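Local coordinates for protein aerobactin synthase IucA (Klebsiella pneumoniae subsp. pneumoniae, PDB 5JM7) that probably catalyses the ATP-dependent joining of citrate to acetylated hydroxylysine, the first condensation in the biosynthesis of the siderophore aerobactin, at residues Ser22-Thr27 against Gln61-Glu66; Ala49-Val54 against Arg70-Ser75; Pro537-Lys542 against Phe567-Leu572. All coordinates share one frame; numbering follows the deposited sequence.

Contact 1 of 3, residues Ser22-Thr27 against Gln61-Glu66; sequences SLVRET and QHHRFE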
loop_
_atom_site.group_PDB
_atom_site.type_symbol
_atom_site.label_atom_id
_atom_site.label_comp_id
_atom_site.label_asym_id
_atom_site.label_seq_id
_atom_site.Cartn_x
_atom_site.Cartn_y
_atom_site.Cartn_z
ATOM N N SER A 22 10.665 14.713 -40.644
ATOM C CA SER A 22 9.680 14.217 -41.599
ATOM C C SER A 22 10.023 14.664 -43.021
ATOM O O SER A 22 9.986 13.863 -43.967
ATOM C CB SER A 22 8.301 14.718 -41.173
ATOM O OG SER A 22 7.284 14.333 -42.066
ATOM N N LEU A 23 10.370 15.947 -43.186
ATOM C CA LEU A 23 10.771 16.456 -44.492
ATOM C C LEU A 23 12.015 15.727 -45.014
ATOM O O LEU A 23 12.030 15.246 -46.152
ATOM C CB LEU A 23 11.018 17.959 -44.392
ATOM C CG LEU A 23 11.560 18.649 -45.647
ATOM C CD1 LEU A 23 10.574 18.483 -46.776
ATOM C CD2 LEU A 23 11.814 20.124 -45.374
ATOM N N VAL A 24 13.054 15.610 -44.174
ATOM C CA VAL A 24 14.319 15.002 -44.591
ATOM C C VAL A 24 14.132 13.538 -44.960
ATOM O O VAL A 24 14.746 13.043 -45.913
ATOM C CB VAL A 24 15.384 15.174 -43.496
ATOM C CG1 VAL A 24 16.618 14.363 -43.840
ATOM C CG2 VAL A 24 15.765 16.631 -43.401
ATOM N N ARG A 25 13.291 12.821 -44.213
ATOM C CA ARG A 25 13.042 11.419 -44.520
ATOM C C ARG A 25 12.336 11.217 -45.865
ATOM O O ARG A 25 12.557 10.193 -46.524
ATOM C CB ARG A 25 12.233 10.778 -43.399
ATOM C CG ARG A 25 11.664 9.443 -43.824
ATOM C CD ARG A 25 10.895 8.770 -42.750
ATOM N NE ARG A 25 11.798 8.230 -41.749
ATOM C CZ ARG A 25 11.373 7.581 -40.676
ATOM N NH1 ARG A 25 10.062 7.405 -40.501
ATOM N NH2 ARG A 25 12.247 7.114 -39.794
ATOM N N GLU A 26 11.500 12.163 -46.308
ATOM C CA GLU A 26 10.717 11.951 -47.526
ATOM C C GLU A 26 11.215 12.749 -48.725
ATOM O O GLU A 26 10.497 12.852 -49.726
ATOM C CB GLU A 26 9.250 12.284 -47.279
ATOM C CG GLU A 26 8.631 11.491 -46.154
ATOM C CD GLU A 26 7.136 11.719 -46.034
ATOM O OE1 GLU A 26 6.556 12.406 -46.899
ATOM O OE2 GLU A 26 6.553 11.264 -45.023
ATOM N N THR A 27 12.411 13.336 -48.654
ATOM C CA THR A 27 12.971 14.087 -49.770
ATOM C C THR A 27 14.435 13.708 -49.950
ATOM O O THR A 27 15.111 13.296 -49.004
ATOM C CB THR A 27 12.853 15.607 -49.575
ATOM O OG1 THR A 27 13.546 16.006 -48.381
ATOM C CG2 THR A 27 11.388 16.024 -49.494
ATOM N N GLN A 61 16.971 8.982 -39.640
ATOM C CA GLN A 61 16.374 10.319 -39.689
ATOM C C GLN A 61 15.792 10.783 -38.350
ATOM O O GLN A 61 14.994 11.731 -38.317
ATOM C CB GLN A 61 15.313 10.436 -40.796
ATOM C CG GLN A 61 15.947 10.403 -42.176
ATOM C CD GLN A 61 16.098 9.015 -42.764
ATOM O OE1 GLN A 61 15.424 8.060 -42.389
ATOM N NE2 GLN A 61 17.057 8.890 -43.638
ATOM N N HIS A 62 16.181 10.168 -37.234
ATOM C CA HIS A 62 15.840 10.726 -35.929
ATOM C C HIS A 62 16.831 11.816 -35.532
ATOM O O HIS A 62 17.429 11.749 -34.458
ATOM C CB HIS A 62 15.818 9.636 -34.863
ATOM C CG HIS A 62 14.757 8.601 -35.089
ATOM N ND1 HIS A 62 14.912 7.557 -35.980
ATOM C CD2 HIS A 62 13.529 8.443 -34.535
ATOM C CE1 HIS A 62 13.828 6.801 -35.963
ATOM N NE2 HIS A 62 12.972 7.317 -35.096
ATOM N N HIS A 63 17.028 12.813 -36.402
ATOM C CA HIS A 63 18.040 13.838 -36.178
ATOM C C HIS A 63 17.617 14.752 -35.025
ATOM O O HIS A 63 16.426 14.931 -34.751
ATOM C CB HIS A 63 18.254 14.705 -37.434
ATOM C CG HIS A 63 18.520 13.936 -38.693
ATOM N ND1 HIS A 63 19.599 13.086 -38.845
ATOM C CD2 HIS A 63 17.886 13.950 -39.892
ATOM C CE1 HIS A 63 19.586 12.572 -40.063
ATOM N NE2 HIS A 63 18.562 13.087 -40.720
ATOM N N ARG A 64 18.610 15.330 -34.349
ATOM C CA ARG A 64 18.404 16.440 -33.428
ATOM C C ARG A 64 19.275 17.595 -33.918
ATOM O O ARG A 64 20.501 17.439 -34.057
ATOM C CB ARG A 64 18.755 16.061 -31.984
ATOM N N PHE A 65 18.644 18.735 -34.210
ATOM C CA PHE A 65 19.350 19.936 -34.641
ATOM C C PHE A 65 19.458 20.934 -33.482
ATOM O O PHE A 65 18.606 20.979 -32.585
ATOM C CB PHE A 65 18.625 20.612 -35.810
ATOM C CG PHE A 65 18.476 19.757 -37.051
ATOM C CD1 PHE A 65 19.317 18.670 -37.298
ATOM C CD2 PHE A 65 17.470 20.035 -37.968
ATOM C CE1 PHE A 65 19.155 17.898 -38.431
ATOM C CE2 PHE A 65 17.307 19.261 -39.107
ATOM C CZ PHE A 65 18.153 18.191 -39.337
ATOM N N GLU A 66 20.522 21.734 -33.501
ATOM C CA GLU A 66 20.600 22.899 -32.630
ATOM C C GLU A 66 19.911 24.068 -33.307
ATOM O O GLU A 66 20.091 24.299 -34.504
ATOM C CB GLU A 66 22.051 23.273 -32.334
ATOM C CG GLU A 66 22.808 22.230 -31.568
ATOM C CD GLU A 66 24.287 22.552 -31.496
ATOM O OE1 GLU A 66 24.707 23.588 -32.068
ATOM O OE2 GLU A 66 25.039 21.726 -30.932
#

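Contact 2 of 3, residues Ala49-Val54 against Arg70-Ser75; sequences ALHFRV and RLVTAS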
loop_
_atom_site.group_PDB
_atom_site.type_symbol
_atom_site.label_atom_id
_atom_site.label_comp_id
_atom_site.label_asym_id
_atom_site.label_seq_id
_atom_site.Cartn_x
_atom_site.Cartn_y
_atom_site.Cartn_z
ATOM N N ALA A 49 19.178 29.188 -48.970
ATOM C CA ALA A 49 19.087 27.862 -48.368
ATOM C C ALA A 49 19.098 27.960 -46.845
ATOM O O ALA A 49 19.713 28.864 -46.266
ATOM C CB ALA A 49 20.228 26.954 -48.846
ATOM N N LEU A 50 18.417 27.008 -46.207
ATOM C CA LEU A 50 18.376 26.904 -44.752
ATOM C C LEU A 50 19.507 26.017 -44.250
ATOM O O LEU A 50 19.727 24.920 -44.778
ATOM C CB LEU A 50 17.032 26.338 -44.300
ATOM C CG LEU A 50 15.834 27.270 -44.455
ATOM C CD1 LEU A 50 14.550 26.518 -44.166
ATOM C CD2 LEU A 50 15.982 28.458 -43.505
ATOM N N HIS A 51 20.217 26.490 -43.231
ATOM C CA HIS A 51 21.321 25.747 -42.628
ATOM C C HIS A 51 20.938 25.341 -41.211
ATOM O O HIS A 51 20.405 26.158 -40.455
ATOM C CB HIS A 51 22.590 26.603 -42.608
ATOM C CG HIS A 51 23.195 26.827 -43.957
ATOM N ND1 HIS A 51 24.269 26.101 -44.426
ATOM C CD2 HIS A 51 22.807 27.620 -44.982
ATOM C CE1 HIS A 51 24.569 26.501 -45.649
ATOM N NE2 HIS A 51 23.692 27.417 -46.014
ATOM N N PHE A 52 21.206 24.089 -40.846
ATOM C CA PHE A 52 20.903 23.601 -39.510
ATOM C C PHE A 52 22.181 23.015 -38.932
ATOM O O PHE A 52 22.708 22.043 -39.474
ATOM C CB PHE A 52 19.812 22.527 -39.543
ATOM C CG PHE A 52 18.476 22.976 -40.115
ATOM C CD1 PHE A 52 17.620 23.792 -39.401
ATOM C CD2 PHE A 52 18.080 22.547 -41.394
ATOM C CE1 PHE A 52 16.373 24.166 -39.930
ATOM C CE2 PHE A 52 16.850 22.935 -41.921
ATOM C CZ PHE A 52 15.996 23.741 -41.186
ATOM N N ARG A 53 22.670 23.572 -37.830
ATOM C CA ARG A 53 23.716 22.892 -37.077
ATOM C C ARG A 53 23.177 21.559 -36.560
ATOM O O ARG A 53 22.090 21.500 -35.975
ATOM C CB ARG A 53 24.194 23.772 -35.916
ATOM N N VAL A 54 23.919 20.479 -36.808
ATOM C CA VAL A 54 23.493 19.127 -36.449
ATOM C C VAL A 54 24.133 18.741 -35.123
ATOM O O VAL A 54 25.364 18.707 -35.003
ATOM C CB VAL A 54 23.862 18.106 -37.539
ATOM C CG1 VAL A 54 23.525 16.693 -37.059
ATOM C CG2 VAL A 54 23.141 18.422 -38.833
ATOM N N ARG A 70 19.387 28.949 -39.665
ATOM C CA ARG A 70 19.902 30.141 -40.311
ATOM C C ARG A 70 19.502 30.117 -41.778
ATOM O O ARG A 70 19.353 29.051 -42.383
ATOM C CB ARG A 70 21.426 30.246 -40.157
ATOM C CG ARG A 70 21.871 30.434 -38.713
ATOM C CD ARG A 70 23.374 30.574 -38.602
ATOM N NE ARG A 70 23.835 31.788 -39.277
ATOM C CZ ARG A 70 23.816 33.003 -38.732
ATOM N NH1 ARG A 70 23.358 33.173 -37.495
ATOM N NH2 ARG A 70 24.257 34.048 -39.426
ATOM N N LEU A 71 19.313 31.306 -42.339
ATOM C CA LEU A 71 19.020 31.476 -43.756
ATOM C C LEU A 71 20.233 32.122 -44.417
ATOM O O LEU A 71 20.690 33.179 -43.978
ATOM C CB LEU A 71 17.752 32.315 -43.948
ATOM C CG LEU A 71 17.263 32.637 -45.359
ATOM C CD1 LEU A 71 16.972 31.354 -46.132
ATOM C CD2 LEU A 71 16.030 33.493 -45.281
ATOM N N VAL A 72 20.774 31.473 -45.446
ATOM C CA VAL A 72 21.959 31.960 -46.146
ATOM C C VAL A 72 21.554 32.465 -47.519
ATOM O O VAL A 72 21.017 31.707 -48.338
ATOM C CB VAL A 72 23.038 30.881 -46.258
ATOM C CG1 VAL A 72 24.078 31.314 -47.259
ATOM C CG2 VAL A 72 23.692 30.700 -44.917
ATOM N N THR A 73 21.824 33.744 -47.770
ATOM C CA THR A 73 21.547 34.416 -49.031
ATOM C C THR A 73 22.867 34.836 -49.672
ATOM O O THR A 73 23.952 34.586 -49.136
ATOM C CB THR A 73 20.636 35.630 -48.821
ATOM O OG1 THR A 73 21.274 36.559 -47.940
ATOM C CG2 THR A 73 19.317 35.206 -48.210
ATOM N N ALA A 74 22.763 35.487 -50.835
ATOM C CA ALA A 74 23.955 36.014 -51.489
ATOM C C ALA A 74 24.615 37.109 -50.653
ATOM O O ALA A 74 25.831 37.317 -50.750
ATOM C CB ALA A 74 23.596 36.537 -52.883
ATOM N N SER A 75 23.837 37.806 -49.818
ATOM C CA SER A 75 24.380 38.868 -48.974
ATOM C C SER A 75 25.071 38.298 -47.740
ATOM O O SER A 75 26.259 38.544 -47.506
ATOM C CB SER A 75 23.265 39.830 -48.561
ATOM O OG SER A 75 22.737 40.502 -49.686
#

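Contact 3 of 3, residues Pro537-Lys542 against Phe567-Leu572; sequences PYWNVK and FANPLL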
loop_
_atom_site.group_PDB
_atom_site.type_symbol
_atom_site.label_atom_id
_atom_site.label_comp_id
_atom_site.label_asym_id
_atom_site.label_seq_id
_atom_site.Cartn_x
_atom_site.Cartn_y
_atom_site.Cartn_z
ATOM N N PRO A 537 16.367 -4.445 -50.499
ATOM C CA PRO A 537 17.153 -3.243 -50.208
ATOM C C PRO A 537 16.313 -2.010 -49.958
ATOM O O PRO A 537 16.823 -1.056 -49.355
ATOM C CB PRO A 537 18.005 -3.068 -51.476
ATOM C CG PRO A 537 17.186 -3.652 -52.564
ATOM C CD PRO A 537 16.408 -4.795 -51.935
ATOM N N TYR A 538 15.057 -1.983 -50.410
ATOM C CA TYR A 538 14.204 -0.823 -50.193
ATOM C C TYR A 538 12.793 -1.241 -49.792
ATOM O O TYR A 538 12.233 -2.207 -50.327
ATOM C CB TYR A 538 14.163 0.081 -51.431
ATOM C CG TYR A 538 15.459 0.829 -51.709
ATOM C CD1 TYR A 538 15.710 2.053 -51.085
ATOM C CD2 TYR A 538 16.414 0.338 -52.614
ATOM C CE1 TYR A 538 16.876 2.765 -51.329
ATOM C CE2 TYR A 538 17.587 1.041 -52.857
ATOM C CZ TYR A 538 17.809 2.258 -52.212
ATOM O OH TYR A 538 18.959 2.991 -52.423
ATOM N N TRP A 539 12.226 -0.492 -48.842
ATOM C CA TRP A 539 10.863 -0.695 -48.352
ATOM C C TRP A 539 10.024 0.481 -48.826
ATOM O O TRP A 539 10.221 1.613 -48.369
ATOM C CB TRP A 539 10.839 -0.777 -46.833
ATOM C CG TRP A 539 11.580 -1.931 -46.277
ATOM C CD1 TRP A 539 12.067 -3.013 -46.962
ATOM C CD2 TRP A 539 12.062 -2.052 -44.942
ATOM N NE1 TRP A 539 12.756 -3.845 -46.108
ATOM C CE2 TRP A 539 12.770 -3.277 -44.861
ATOM C CE3 TRP A 539 11.925 -1.272 -43.792
ATOM C CZ2 TRP A 539 13.344 -3.733 -43.677
ATOM C CZ3 TRP A 539 12.497 -1.721 -42.618
ATOM C CH2 TRP A 539 13.204 -2.941 -42.566
ATOM N N ASN A 540 9.109 0.231 -49.755
ATOM C CA ASN A 540 8.201 1.280 -50.191
ATOM C C ASN A 540 7.140 1.451 -49.107
ATOM O O ASN A 540 6.389 0.514 -48.806
ATOM C CB ASN A 540 7.582 0.940 -51.548
ATOM C CG ASN A 540 6.762 2.087 -52.127
ATOM O OD1 ASN A 540 6.300 2.949 -51.421
ATOM N ND2 ASN A 540 6.610 2.101 -53.423
ATOM N N VAL A 541 7.091 2.642 -48.511
ATOM C CA VAL A 541 6.232 2.912 -47.367
ATOM C C VAL A 541 5.432 4.178 -47.627
ATOM O O VAL A 541 5.855 5.055 -48.386
ATOM C CB VAL A 541 7.056 3.043 -46.077
ATOM C CG1 VAL A 541 7.752 1.717 -45.777
ATOM C CG2 VAL A 541 8.060 4.152 -46.213
ATOM N N LYS A 542 4.270 4.274 -46.984
ATOM C CA LYS A 542 3.407 5.444 -47.130
ATOM C C LYS A 542 3.864 6.522 -46.149
ATOM O O LYS A 542 3.926 6.281 -44.942
ATOM C CB LYS A 542 1.942 5.056 -46.913
ATOM C CG LYS A 542 0.952 6.172 -47.234
ATOM C CD LYS A 542 -0.487 5.678 -47.148
ATOM C CE LYS A 542 -1.481 6.794 -47.483
ATOM N NZ LYS A 542 -2.903 6.317 -47.462
ATOM N N PHE A 567 12.297 3.517 -48.578
ATOM C CA PHE A 567 13.097 3.553 -47.366
ATOM C C PHE A 567 14.236 2.556 -47.531
ATOM O O PHE A 567 13.993 1.369 -47.782
ATOM C CB PHE A 567 12.245 3.216 -46.144
ATOM C CG PHE A 567 12.984 3.308 -44.833
ATOM C CD1 PHE A 567 13.156 4.542 -44.201
ATOM C CD2 PHE A 567 13.487 2.161 -44.216
ATOM C CE1 PHE A 567 13.824 4.635 -42.988
ATOM C CE2 PHE A 567 14.158 2.247 -43.011
ATOM C CZ PHE A 567 14.325 3.488 -42.396
ATOM N N ALA A 568 15.468 3.046 -47.424
ATOM C CA ALA A 568 16.638 2.194 -47.569
ATOM C C ALA A 568 16.737 1.251 -46.368
ATOM O O ALA A 568 16.819 1.705 -45.219
ATOM C CB ALA A 568 17.899 3.048 -47.699
ATOM N N ASN A 569 16.741 -0.054 -46.635
ATOM C CA ASN A 569 16.769 -1.060 -45.579
ATOM C C ASN A 569 18.116 -1.077 -44.870
ATOM O O ASN A 569 19.104 -1.514 -45.470
ATOM C CB ASN A 569 16.490 -2.434 -46.162
ATOM C CG ASN A 569 16.390 -3.509 -45.096
ATOM O OD1 ASN A 569 16.704 -3.275 -43.935
ATOM N ND2 ASN A 569 16.025 -4.721 -45.508
ATOM N N PRO A 570 18.211 -0.650 -43.606
ATOM C CA PRO A 570 19.492 -0.724 -42.885
ATOM C C PRO A 570 19.831 -2.105 -42.349
ATOM O O PRO A 570 20.909 -2.283 -41.778
ATOM C CB PRO A 570 19.291 0.264 -41.735
ATOM C CG PRO A 570 17.809 0.210 -41.477
ATOM C CD PRO A 570 17.146 -0.026 -42.799
ATOM N N LEU A 571 18.952 -3.086 -42.507
ATOM C CA LEU A 571 19.187 -4.443 -42.033
ATOM C C LEU A 571 19.830 -5.349 -43.085
ATOM O O LEU A 571 20.017 -6.542 -42.828
ATOM C CB LEU A 571 17.861 -5.042 -41.569
ATOM C CG LEU A 571 17.464 -4.854 -40.104
ATOM C CD1 LEU A 571 17.496 -3.414 -39.673
ATOM C CD2 LEU A 571 16.053 -5.385 -39.979
ATOM N N LEU A 572 20.160 -4.815 -44.257
ATOM C CA LEU A 572 20.635 -5.625 -45.370
ATOM C C LEU A 572 22.131 -5.865 -45.231
ATOM O O LEU A 572 22.895 -4.928 -44.963
ATOM C CB LEU A 572 20.308 -4.925 -46.687
ATOM C CG LEU A 572 20.770 -5.598 -47.959
ATOM C CD1 LEU A 572 20.171 -6.977 -48.029
ATOM C CD2 LEU A 572 20.340 -4.763 -49.151
#

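Contact 1 of 3, residues Ser22-Thr27 against Gln61-Glu66
Although R25, H62 and H63 bring polar groups to this junction, V24 and R25 meet the loop at 61-63 through van der Waals contact, while those polar ends bond to S58 and T60. V24 sets a methyl against the rim of an imidazole: CG1 lies near the ring plane of H63, 3.9 Å from NE2. That methyl is anti to the backbone N (chi1 171°), which carries it off the helix toward the loop. A face of the same ring is met from within the loop, where Q61 CA sits 3.7 Å above the plane near the rim. H63 ND1 takes a hydrogen bond from the backbone N of S58, which helps fix the ring's rotation.

R25 crosses Q61 at about a right angle, with R25 CB 3.9 Å from Q61 CG. Beyond this crossing it runs alongside H62 in the same direction, the guanidinium and imidazole planes 82° apart and NH2 4.2 Å from H62 CE1. Both residues are anchored on T60: R25 NH2 bonds its carbonyl oxygen and H62 ND1 its hydroxyl. A protonated H62 would probably be disfavoured so close to the arginine. The loop bends sharply at H62, the centre of an inverse gamma turn with a weak bond of 3.0 Å from H63 N to Q61 O.

The contact thus seats the last turn of helix 14-25 on the loop entering strand 64-72. F151 makes a cation-pi contact with R25, V488 and A496 of helix 475-500 approach R25 and H62, and F565 of strand 564-568 packs on R25.

Contact 2 of 3, residues Ala49-Val54 against Arg70-Ser75
A49, L50 and H51 pair with V72, L71 and R70 at the open end of a beta hairpin, strands 49-54 and 64-72, within a five-stranded antiparallel sheet whose strands follow one another in sequence order. A49-V72 and H51-R70 are hydrogen-bonded pairs, each closed by two backbone bonds. Around A49 the bonds are unequal: V72 N reaches A49 O at 2.9 Å and almost straight, whereas A49 N reaches V72 O at 3.2 Å with a more bent angle of 146°. The H51-R70 pair is more even, with H51 N to R70 O at 2.8 Å and R70 N to H51 O at 3.1 Å. Between them L50 and L71 form a non-hydrogen-bonded pair. The short strand axes run at 139° to each other, well twisted from strict antiparallel.

On one face L50 and L71 converge. With CG anti to the backbone N (chi1 179°), L71 brings CD1 beside L50 CD2, 4.0 Å away. Helix 82-96 lies over this face, placing L85 and I89 against L50 and L88 against L71, and V80 of the adjoining strand touches both leucines.

The other face carries A49, H51, R70 and V72. The imidazole of H51 approaches the V72 isopropyl group obliquely, its NE2 3.5 Å from V72 CB. I41 of strand 39-43 touches A49 and H51, while R70 leads off to the opposite neighbour, strand 77-80, where its NH2 bonds S77 OG. Back at the pairing, R70 O also receives a CA-H...O contact, 3.3 Å from L50 CA.

Contact 3 of 3, residues Pro537-Lys542 against Phe567-Leu572
W539 holds CG anti to its own carbonyl carbon (chi1 -64°), and N569 holds CG anti to the backbone N (chi1 -175°), so that the indole and the carboxamide meet obliquely. N569 CB lies over one face of the indole, 4.3 Å from the centroid of the five-membered ring, a CH-pi contact; the amide carbon CG comes within 3.4 Å of W539 CZ2. W539 NE1 and N569 ND2 are both donors and do not bond each other: the indole N-H is taken by Y532 O, the amide by V533 O and N536 O. F567 runs beside W539 in the same direction, the planes at 25° but slid apart, joined mainly by W539 CE3 and F567 CD2 at 3.8 Å.

These residues belong to a two-stranded antiparallel ribbon, 538-542 with 564-568. W539 and F567 exchange two backbone bonds of 2.8 Å, W539 N to F567 O and F567 N to W539 O. Past the strand, N569 N still bonds P537 O at 2.9 Å as the chain enters a type I turn from N569 to L572. N569 OD1 accepts from L571 N at 2.7 Å, an Asx turn, and L572 CD2 comes back to P537 CB at 3.7 Å.

From the N terminus, helix 14-25 leads into the small antiparallel sheet, and contact 1 closes the loop that includes strands 31-32, 39-43 and 49-54 by bringing the chain back at 61-66. Contact 2 opens inside that loop at 49-54 and closes beyond it at 70-75, so the two cross. They share strand 64-72, and they touch where E66 N lies 2.9 Å from R53 O, probably a hydrogen bond. Contact 3 follows in series, closing a late loop near the C terminus. It touches contact 1, F567 packing against Q61, but stays about 17 Å from contact 2 at nearest atoms. Contact 1 therefore lies between the N-terminal sheet and the C-terminal ribbon.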